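Local structure of cytochrome P450 reductase (Amycolatopsis methanolica 239, 5OGX) at residues A[30-35]-A[194-199]. The protein transfers electrons from NADH, through FAD and a [2Fe-2S] cluster, to the cytochrome P450 partner that O-demethylates guaiacol and other lignin-derived aromatics. Residues are numbered along the deposited sequence; the frame is centred on the assembly and turned at random.
Sequences GVWMPN and LGDFHL. With NA (sodium ion), chain D.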
loop_
_atom_site.group_PDB
_atom_site.type_symbol
_atom_site.label_atom_id
_atom_site.label_comp_id
_atom_site.label_asym_id
_atom_site.label_seq_id
_atom_site.Cartn_x
_atom_site.Cartn_y
_atom_site.Cartn_z
ATOM N N GLY A 30 5.565 8.978 15.493
ATOM C CA GLY A 30 5.783 7.559 15.701
ATOM C C GLY A 30 4.663 6.855 16.433
ATOM O O GLY A 30 4.893 5.794 17.016
ATOM N N VAL A 31 3.460 7.435 16.437
ATOM C CA VAL A 31 2.301 6.898 17.147
ATOM C C VAL A 31 1.376 6.315 16.091
ATOM O O VAL A 31 0.864 7.054 15.242
ATOM C CB VAL A 31 1.575 7.979 17.960
ATOM C CG1 VAL A 31 0.279 7.415 18.545
ATOM C CG2 VAL A 31 2.487 8.551 19.040
ATOM N N TRP A 32 1.168 5.002 16.131
ATOM C CA TRP A 32 0.455 4.336 15.048
ATOM C C TRP A 32 -1.055 4.454 15.198
ATOM O O TRP A 32 -1.605 4.374 16.301
ATOM C CB TRP A 32 0.817 2.856 14.978
ATOM C CG TRP A 32 0.080 2.180 13.851
ATOM C CD1 TRP A 32 0.350 2.277 12.512
ATOM C CD2 TRP A 32 -1.066 1.341 13.975
ATOM N NE1 TRP A 32 -0.561 1.525 11.787
ATOM C CE2 TRP A 32 -1.434 0.933 12.672
ATOM C CE3 TRP A 32 -1.813 0.873 15.075
ATOM C CZ2 TRP A 32 -2.532 0.103 12.427
ATOM C CZ3 TRP A 32 -2.892 0.036 14.834
ATOM C CH2 TRP A 32 -3.239 -0.347 13.519
ATOM N N MET A 33 -1.721 4.609 14.069
ATOM C CA MET A 33 -3.132 4.278 13.976
ATOM C C MET A 33 -3.404 3.843 12.549
ATOM O O MET A 33 -2.624 4.161 11.644
ATOM C CB MET A 33 -4.014 5.465 14.365
ATOM C CG MET A 33 -3.716 6.691 13.534
ATOM S SD MET A 33 -5.016 7.928 13.762
ATOM C CE MET A 33 -5.265 7.865 15.551
ATOM N N PRO A 34 -4.479 3.091 12.317
ATOM C CA PRO A 34 -4.688 2.502 10.986
ATOM C C PRO A 34 -4.812 3.555 9.902
ATOM O O PRO A 34 -5.390 4.624 10.099
ATOM C CB PRO A 34 -5.996 1.713 11.131
ATOM C CG PRO A 34 -6.252 1.591 12.586
ATOM C CD PRO A 34 -5.469 2.635 13.307
ATOM N N ASN A 35 -4.241 3.251 8.754
ATOM C CA ASN A 35 -4.237 4.134 7.637
ATOM C C ASN A 35 -3.917 3.370 6.356
ATOM O O ASN A 35 -3.105 2.534 6.384
ATOM C CB ASN A 35 -3.256 5.267 7.856
ATOM C CG ASN A 35 -1.833 4.829 7.854
ATOM O OD1 ASN A 35 -1.161 4.950 6.890
ATOM N ND2 ASN A 35 -1.384 4.374 8.959
ATOM N N LEU A 194 3.971 5.238 4.794
ATOM C CA LEU A 194 2.567 5.194 5.165
ATOM C C LEU A 194 2.042 3.790 4.905
ATOM O O LEU A 194 2.654 3.018 4.165
ATOM C CB LEU A 194 1.743 6.209 4.361
ATOM C CG LEU A 194 2.122 7.670 4.632
ATOM C CD1 LEU A 194 1.954 8.494 3.366
ATOM C CD2 LEU A 194 1.260 8.231 5.750
ATOM N N GLY A 195 0.888 3.477 5.486
ATOM C CA GLY A 195 0.168 2.284 5.081
ATOM C C GLY A 195 0.302 1.125 6.063
ATOM O O GLY A 195 1.235 1.045 6.863
ATOM N N ASP A 196 -0.664 0.200 5.967
ATOM C CA ASP A 196 -0.769 -0.962 6.838
ATOM C C ASP A 196 -0.623 -2.287 6.095
ATOM O O ASP A 196 -0.857 -3.347 6.686
ATOM C CB ASP A 196 -2.125 -0.971 7.548
ATOM C CG ASP A 196 -2.222 0.061 8.613
ATOM O OD1 ASP A 196 -1.154 0.464 9.135
ATOM O OD2 ASP A 196 -3.378 0.442 8.930
ATOM N N PHE A 197 -0.268 -2.261 4.817
ATOM C CA PHE A 197 -0.233 -3.477 4.003
ATOM C C PHE A 197 1.129 -4.148 4.167
ATOM O O PHE A 197 1.988 -4.097 3.287
ATOM C CB PHE A 197 -0.510 -3.109 2.546
ATOM C CG PHE A 197 -0.747 -4.290 1.624
ATOM C CD1 PHE A 197 -1.803 -5.171 1.827
ATOM C CD2 PHE A 197 0.043 -4.444 0.499
ATOM C CE1 PHE A 197 -2.045 -6.221 0.933
ATOM C CE2 PHE A 197 -0.179 -5.491 -0.399
ATOM C CZ PHE A 197 -1.227 -6.380 -0.179
ATOM N N HIS A 198 1.330 -4.797 5.316
ATOM C CA HIS A 198 2.630 -5.407 5.585
ATOM C C HIS A 198 2.448 -6.607 6.499
ATOM O O HIS A 198 1.394 -6.794 7.101
ATOM C CB HIS A 198 3.610 -4.390 6.191
ATOM C CG HIS A 198 3.129 -3.771 7.469
ATOM N ND1 HIS A 198 3.162 -4.439 8.675
ATOM C CD2 HIS A 198 2.605 -2.547 7.727
ATOM C CE1 HIS A 198 2.674 -3.653 9.624
ATOM N NE2 HIS A 198 2.322 -2.501 9.076
ATOM N N LEU A 199 3.511 -7.415 6.612
ATOM C CA LEU A 199 3.476 -8.604 7.441
ATOM C C LEU A 199 3.344 -8.248 8.921
ATOM O O LEU A 199 3.821 -7.201 9.366
ATOM C CB LEU A 199 4.764 -9.412 7.249
ATOM C CG LEU A 199 4.896 -10.042 5.860
ATOM C CD1 LEU A 199 6.330 -10.486 5.569
ATOM C CD2 LEU A 199 3.958 -11.222 5.764
HETATM NA NA NA D . -6.652 6.169 12.298
HETATM O O HOH W 1 1.177 2.687 9.207
#
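With CG of Trp-32 anti to its backbone N (chi1 -180°) and CG of Asp-196 anti to its own carbonyl carbon (chi1 -73°), indole and carboxylate meet across the boundary between the [2Fe-2S] domain and the FAD-binding domain. The carboxylate bridges two donors of the loop after helix 22-28. Asp-196 OD1 accepts Trp-32 NE1 at 2.9 Å, on the syn side and close to the ring plane, although the carboxylate itself is turned 54° from the indole. Asp-196 OD2 takes the backbone N of Asn-35 at 2.9 Å, a donor standing above the carboxylate plane. Asn-35 answers in the reverse direction: OD1 receives Gly-195 N at 2.9 Å, tilted from the carbonyl plane, while ND2 donates to Met-33 O at 3.0 Å, which fixes the rotation of the amide. One water accepts from Asn-35 ND2 (3.1 Å), and weakly from Trp-32 NE1, and donates to Gly-195 O (2.9 Å), a carbonyl also bonded by Gln-134. Next to this, Met-33 SD and Pro-34 O bind a sodium ion; separately, Arg-95 makes a cation-pi contact with the indole. An alanine at Asp-196 would probably leave Trp-32 NE1 and Asn-35 N without their carboxylate acceptors, the weak bond of the indole to the water remaining. Asn-35 also touches the iron-sulphur cluster, so this largely buried polar clasp ties the cluster loop to the flavin domain, illustrating how one carboxylate can pin two N-H donors of a neighbouring domain's loop, consistent with a fixed relation between the redox centres.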